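DNA polymerase III subunit beta (Deinococcus radiodurans, PDB 4TRT) probably forms a ring-shaped head-to-tail homodimer around DNA that tethers DNA polymerases and other proteins to it and makes synthesis processive. Local coordinates at residues F68-L82 / L96-G110. Numbering follows the deposited sequence.
Sequences FVVPAHLFAQIVRNL and LSVRSGGSDFKLQTG
Ile-78, on the inward side of helix 72-81, presses onto Phe-105 and Leu-107 of strand 103-108, which runs nearly antiparallel to it (174°). From its CB, CG2 of Ile-78 lies 3.8 Å from CG of Phe-105. CG1 passes near CD2 of the same ring, and the extended chain carries CD1 on to meet Leu-107 tip to tip. There Ile-78 CD1 and Leu-107 CD1 stand only 3.3 Å apart, closer than two methyl carbons normally pack. A branched, unbent side chain suits this place because it serves two neighbours on the strand at once.

One turn earlier, Phe-75 has its CG anti to the backbone N (chi1 -178°), which carries the long, flat ring across to strand 96-100: CE1 of Phe-75 lies 3.8 Å from CD2 of Leu-96, and Val-98 CG2 sits at the ring edge. CD2 of Leu-96 is shared by the Phe-75 and Phe-68 rings, while CD1 meets Phe-68 alone. Just after the helix, the forked Leu-82 straddles the hairpin: its CD1 touches Val-98 CG1, and its CD2 lies 3.7 Å from Ser-103 CB.

Strand 68-71 crosses strand 103-108 at 105° and adds a polar tie: Gly-110 N donates to Val-69 O (2.9 Å), from above the carbonyl plane, and a water bridges Val-69 N and Gly-110 O. Lacking a side chain, Gly-110 can bring its CA within 3.4 Å of Val-69 CG2.

Phe-105 also packs on Ala-296 of the second subunit, a strand of which pairs antiparallel with residues 103-106. Helix and hairpin thus join chiefly by hydrophobic burial; between the two segments, the direct hydrogen bond is the one at Val-69 and Gly-110.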
loop_
_atom_site.group_PDB
_atom_site.type_symbol
_atom_site.label_atom_id
_atom_site.label_comp_id
_atom_site.label_asym_id
_atom_site.label_seq_id
_atom_site.Cartn_x
_atom_site.Cartn_y
_atom_site.Cartn_z
ATOM N N PHE A 68 -24.185 -18.352 -17.356
ATOM C CA PHE A 68 -24.609 -16.976 -17.106
ATOM C C PHE A 68 -23.412 -16.046 -17.068
ATOM O O PHE A 68 -22.274 -16.509 -16.968
ATOM C CB PHE A 68 -25.400 -16.877 -15.779
ATOM C CG PHE A 68 -24.625 -17.299 -14.568
ATOM C CD1 PHE A 68 -24.620 -18.628 -14.156
ATOM C CD2 PHE A 68 -23.916 -16.377 -13.822
ATOM C CE1 PHE A 68 -23.919 -19.017 -13.025
ATOM C CE2 PHE A 68 -23.199 -16.759 -12.694
ATOM C CZ PHE A 68 -23.199 -18.090 -12.295
ATOM N N VAL A 69 -23.684 -14.741 -17.137
ATOM C CA VAL A 69 -22.681 -13.712 -16.912
ATOM C C VAL A 69 -23.088 -12.797 -15.750
ATOM O O VAL A 69 -24.266 -12.528 -15.527
ATOM C CB VAL A 69 -22.398 -12.868 -18.175
ATOM C CG1 VAL A 69 -21.840 -13.744 -19.304
ATOM C CG2 VAL A 69 -23.638 -12.101 -18.629
ATOM N N VAL A 70 -22.092 -12.337 -15.008
ATOM C CA VAL A 70 -22.272 -11.392 -13.918
ATOM C C VAL A 70 -21.073 -10.430 -13.933
ATOM O O VAL A 70 -20.010 -10.785 -14.448
ATOM C CB VAL A 70 -22.340 -12.088 -12.534
ATOM C CG1 VAL A 70 -23.714 -12.683 -12.261
ATOM C CG2 VAL A 70 -21.236 -13.138 -12.410
ATOM N N PRO A 71 -21.236 -9.211 -13.390
ATOM C CA PRO A 71 -20.089 -8.295 -13.295
ATOM C C PRO A 71 -18.970 -8.937 -12.455
ATOM O O PRO A 71 -19.209 -9.338 -11.306
ATOM C CB PRO A 71 -20.663 -7.052 -12.602
ATOM C CG PRO A 71 -22.146 -7.181 -12.685
ATOM C CD PRO A 71 -22.443 -8.652 -12.754
ATOM N N ALA A 72 -17.779 -9.047 -13.038
ATOM C CA ALA A 72 -16.704 -9.833 -12.460
ATOM C C ALA A 72 -16.214 -9.298 -11.115
ATOM O O ALA A 72 -16.015 -10.079 -10.184
ATOM C CB ALA A 72 -15.541 -9.949 -13.438
ATOM N N HIS A 73 -16.018 -7.987 -11.001
ATOM C CA HIS A 73 -15.413 -7.435 -9.778
ATOM C C HIS A 73 -16.369 -7.410 -8.624
ATOM O O HIS A 73 -15.989 -7.693 -7.479
ATOM C CB HIS A 73 -14.807 -6.069 -10.041
ATOM C CG HIS A 73 -13.649 -6.126 -10.989
ATOM N ND1 HIS A 73 -13.826 -6.242 -12.326
ATOM C CD2 HIS A 73 -12.273 -6.123 -10.769
ATOM C CE1 HIS A 73 -12.635 -6.314 -12.929
ATOM N NE2 HIS A 73 -11.679 -6.237 -11.986
ATOM N N LEU A 74 -17.623 -7.094 -8.911
ATOM C CA LEU A 74 -18.664 -7.134 -7.899
ATOM C C LEU A 74 -18.841 -8.552 -7.341
ATOM O O LEU A 74 -18.926 -8.723 -6.143
ATOM C CB LEU A 74 -19.989 -6.605 -8.464
ATOM C CG LEU A 74 -21.194 -6.652 -7.522
ATOM C CD1 LEU A 74 -20.854 -5.936 -6.217
ATOM C CD2 LEU A 74 -22.392 -5.989 -8.182
ATOM N N PHE A 75 -18.890 -9.553 -8.217
ATOM C CA PHE A 75 -19.058 -10.941 -7.798
ATOM C C PHE A 75 -17.881 -11.410 -6.939
ATOM O O PHE A 75 -18.080 -12.051 -5.920
ATOM C CB PHE A 75 -19.248 -11.841 -9.019
ATOM C CG PHE A 75 -19.481 -13.298 -8.701
ATOM C CD1 PHE A 75 -20.356 -13.690 -7.697
ATOM C CD2 PHE A 75 -18.880 -14.286 -9.460
ATOM C CE1 PHE A 75 -20.573 -15.029 -7.420
ATOM C CE2 PHE A 75 -19.110 -15.632 -9.199
ATOM C CZ PHE A 75 -19.955 -15.999 -8.163
ATOM N N ALA A 76 -16.666 -11.047 -7.343
ATOM C CA ALA A 76 -15.465 -11.388 -6.597
ATOM C C ALA A 76 -15.475 -10.745 -5.212
ATOM O O ALA A 76 -15.098 -11.359 -4.221
ATOM C CB ALA A 76 -14.224 -10.947 -7.370
ATOM N N GLN A 77 -15.927 -9.501 -5.158
ATOM C CA GLN A 77 -15.987 -8.762 -3.905
ATOM C C GLN A 77 -17.006 -9.370 -2.945
ATOM O O GLN A 77 -16.759 -9.482 -1.743
ATOM C CB GLN A 77 -16.308 -7.288 -4.195
ATOM C CG GLN A 77 -16.498 -6.413 -2.961
ATOM C CD GLN A 77 -16.776 -4.965 -3.335
ATOM O OE1 GLN A 77 -17.201 -4.677 -4.452
ATOM N NE2 GLN A 77 -16.530 -4.053 -2.409
ATOM N N ILE A 78 -18.174 -9.726 -3.468
ATOM C CA ILE A 78 -19.226 -10.335 -2.648
ATOM C C ILE A 78 -18.727 -11.664 -2.053
ATOM O O ILE A 78 -18.891 -11.925 -0.856
ATOM C CB ILE A 78 -20.501 -10.535 -3.486
ATOM C CG1 ILE A 78 -21.211 -9.193 -3.698
ATOM C CG2 ILE A 78 -21.430 -11.559 -2.850
ATOM C CD1 ILE A 78 -22.344 -9.287 -4.720
ATOM N N VAL A 79 -18.068 -12.471 -2.875
ATOM C CA VAL A 79 -17.594 -13.784 -2.413
ATOM C C VAL A 79 -16.492 -13.620 -1.367
ATOM O O VAL A 79 -16.525 -14.262 -0.330
ATOM C CB VAL A 79 -17.127 -14.671 -3.585
ATOM C CG1 VAL A 79 -16.504 -15.989 -3.085
ATOM C CG2 VAL A 79 -18.288 -14.966 -4.513
ATOM N N ARG A 80 -15.556 -12.715 -1.619
ATOM C CA ARG A 80 -14.506 -12.416 -0.662
ATOM C C ARG A 80 -15.040 -12.010 0.706
ATOM O O ARG A 80 -14.502 -12.442 1.713
ATOM C CB ARG A 80 -13.635 -11.318 -1.241
ATOM C CG ARG A 80 -12.558 -10.725 -0.346
ATOM C CD ARG A 80 -11.829 -9.605 -1.072
ATOM N NE ARG A 80 -11.575 -9.957 -2.459
ATOM C CZ ARG A 80 -11.903 -9.233 -3.533
ATOM N NH1 ARG A 80 -12.493 -8.048 -3.437
ATOM N NH2 ARG A 80 -11.604 -9.701 -4.733
ATOM N N ASN A 81 -16.108 -11.211 0.728
ATOM C CA ASN A 81 -16.671 -10.691 1.966
ATOM C C ASN A 81 -17.550 -11.684 2.728
ATOM O O ASN A 81 -17.954 -11.410 3.853
ATOM C CB ASN A 81 -17.497 -9.421 1.678
ATOM C CG ASN A 81 -16.639 -8.234 1.271
ATOM O OD1 ASN A 81 -15.434 -8.199 1.542
ATOM N ND2 ASN A 81 -17.261 -7.236 0.629
ATOM N N LEU A 82 -17.881 -12.813 2.113
ATOM C CA LEU A 82 -18.720 -13.794 2.769
ATOM C C LEU A 82 -17.985 -14.373 3.984
ATOM O O LEU A 82 -16.762 -14.552 3.968
ATOM C CB LEU A 82 -19.124 -14.915 1.828
ATOM C CG LEU A 82 -20.138 -14.637 0.746
ATOM C CD1 LEU A 82 -20.250 -15.900 -0.091
ATOM C CD2 LEU A 82 -21.505 -14.264 1.299
ATOM N N LEU A 96 -28.713 -14.185 -9.835
ATOM C CA LEU A 96 -27.829 -15.133 -9.161
ATOM C C LEU A 96 -27.863 -14.916 -7.647
ATOM O O LEU A 96 -27.517 -13.834 -7.148
ATOM C CB LEU A 96 -26.392 -14.985 -9.636
ATOM C CG LEU A 96 -25.397 -15.961 -8.981
ATOM C CD1 LEU A 96 -25.630 -17.342 -9.580
ATOM C CD2 LEU A 96 -23.946 -15.525 -9.142
ATOM N N SER A 97 -28.260 -15.950 -6.914
ATOM C CA SER A 97 -28.228 -15.903 -5.461
ATOM C C SER A 97 -26.895 -16.468 -4.960
ATOM O O SER A 97 -26.420 -17.498 -5.456
ATOM C CB SER A 97 -29.409 -16.673 -4.883
ATOM O OG SER A 97 -30.605 -15.999 -5.213
ATOM N N VAL A 98 -26.284 -15.781 -3.997
ATOM C CA VAL A 98 -24.995 -16.207 -3.439
ATOM C C VAL A 98 -25.185 -16.233 -1.918
ATOM O O VAL A 98 -25.452 -15.177 -1.299
ATOM C CB VAL A 98 -23.860 -15.236 -3.815
ATOM C CG1 VAL A 98 -22.511 -15.776 -3.364
ATOM C CG2 VAL A 98 -23.852 -14.932 -5.314
ATOM N N ARG A 99 -25.130 -17.434 -1.338
ATOM C CA ARG A 99 -25.556 -17.664 0.042
ATOM C C ARG A 99 -24.494 -18.376 0.843
ATOM O O ARG A 99 -23.858 -19.308 0.352
ATOM C CB ARG A 99 -26.818 -18.546 0.111
ATOM C CG ARG A 99 -28.061 -17.896 -0.446
ATOM C CD ARG A 99 -29.287 -18.745 -0.164
ATOM N NE ARG A 99 -30.448 -18.172 -0.826
ATOM C CZ ARG A 99 -30.965 -18.577 -1.985
ATOM N NH1 ARG A 99 -30.470 -19.612 -2.644
ATOM N NH2 ARG A 99 -32.026 -17.941 -2.474
ATOM N N SER A 100 -24.340 -17.940 2.086
ATOM C CA SER A 100 -23.539 -18.658 3.078
ATOM C C SER A 100 -24.026 -18.213 4.461
ATOM O O SER A 100 -24.057 -17.018 4.755
ATOM C CB SER A 100 -22.050 -18.354 2.914
ATOM O OG SER A 100 -21.300 -19.158 3.816
ATOM N N GLY A 101 -24.459 -19.179 5.268
ATOM C CA GLY A 101 -25.029 -18.918 6.584
ATOM C C GLY A 101 -26.140 -17.876 6.542
ATOM O O GLY A 101 -27.134 -18.054 5.852
ATOM N N GLY A 102 -25.964 -16.791 7.287
ATOM C CA GLY A 102 -26.962 -15.739 7.360
ATOM C C GLY A 102 -26.914 -14.765 6.183
ATOM O O GLY A 102 -27.795 -13.914 6.073
ATOM N N SER A 103 -25.895 -14.885 5.321
ATOM C CA SER A 103 -25.708 -13.989 4.188
ATOM C C SER A 103 -26.472 -14.485 2.963
ATOM O O SER A 103 -26.358 -15.650 2.588
ATOM C CB SER A 103 -24.222 -13.888 3.797
ATOM O OG SER A 103 -23.483 -13.189 4.774
ATOM N N ASP A 104 -27.208 -13.588 2.323
ATOM C CA ASP A 104 -27.962 -13.903 1.100
ATOM C C ASP A 104 -27.822 -12.717 0.160
ATOM O O ASP A 104 -28.368 -11.662 0.438
ATOM C CB ASP A 104 -29.442 -14.140 1.450
ATOM C CG ASP A 104 -30.268 -14.651 0.273
ATOM O OD1 ASP A 104 -29.767 -14.738 -0.871
ATOM O OD2 ASP A 104 -31.457 -14.952 0.497
ATOM N N PHE A 105 -27.050 -12.890 -0.912
ATOM C CA PHE A 105 -26.763 -11.827 -1.861
ATOM C C PHE A 105 -27.421 -12.192 -3.192
ATOM O O PHE A 105 -27.437 -13.351 -3.566
ATOM C CB PHE A 105 -25.236 -11.649 -2.018
ATOM C CG PHE A 105 -24.599 -10.916 -0.875
ATOM C CD1 PHE A 105 -24.455 -11.518 0.360
ATOM C CD2 PHE A 105 -24.175 -9.611 -1.026
ATOM C CE1 PHE A 105 -23.900 -10.821 1.432
ATOM C CE2 PHE A 105 -23.596 -8.924 0.020
ATOM C CZ PHE A 105 -23.480 -9.521 1.255
ATOM N N LYS A 106 -27.986 -11.207 -3.882
ATOM C CA LYS A 106 -28.561 -11.401 -5.214
ATOM C C LYS A 106 -27.849 -10.489 -6.189
ATOM O O LYS A 106 -27.784 -9.292 -5.948
ATOM C CB LYS A 106 -30.055 -11.030 -5.261
ATOM C CG LYS A 106 -30.932 -11.553 -4.143
ATOM C CD LYS A 106 -31.038 -13.059 -4.117
ATOM C CE LYS A 106 -32.177 -13.477 -3.193
ATOM N NZ LYS A 106 -32.045 -14.886 -2.745
ATOM N N LEU A 107 -27.327 -11.040 -7.283
ATOM C CA LEU A 107 -26.765 -10.242 -8.373
ATOM C C LEU A 107 -27.610 -10.390 -9.642
ATOM O O LEU A 107 -27.971 -11.506 -10.031
ATOM C CB LEU A 107 -25.350 -10.699 -8.733
ATOM C CG LEU A 107 -24.154 -10.406 -7.854
ATOM C CD1 LEU A 107 -24.316 -11.200 -6.567
ATOM C CD2 LEU A 107 -22.875 -10.805 -8.583
ATOM N N GLN A 108 -27.914 -9.263 -10.283
ATOM C CA GLN A 108 -28.509 -9.289 -11.609
ATOM C C GLN A 108 -27.513 -9.858 -12.609
ATOM O O GLN A 108 -26.364 -9.444 -12.635
ATOM C CB GLN A 108 -28.920 -7.880 -12.041
ATOM C CG GLN A 108 -30.170 -7.399 -11.329
ATOM C CD GLN A 108 -31.408 -8.223 -11.651
ATOM O OE1 GLN A 108 -31.862 -8.292 -12.801
ATOM N NE2 GLN A 108 -31.968 -8.849 -10.623
ATOM N N THR A 109 -27.948 -10.830 -13.398
ATOM C CA THR A 109 -27.098 -11.432 -14.421
ATOM C C THR A 109 -27.256 -10.659 -15.724
ATOM O O THR A 109 -28.225 -9.928 -15.894
ATOM C CB THR A 109 -27.479 -12.899 -14.669
ATOM O OG1 THR A 109 -28.868 -12.962 -14.989
ATOM C CG2 THR A 109 -27.227 -13.741 -13.431
ATOM N N GLY A 110 -26.320 -10.854 -16.653
ATOM C CA GLY A 110 -26.298 -10.115 -17.908
ATOM C C GLY A 110 -26.706 -10.941 -19.108
ATOM O O GLY A 110 -27.301 -12.018 -18.984
HETATM O O HOH W 1 -26.613 -14.392 -17.687
#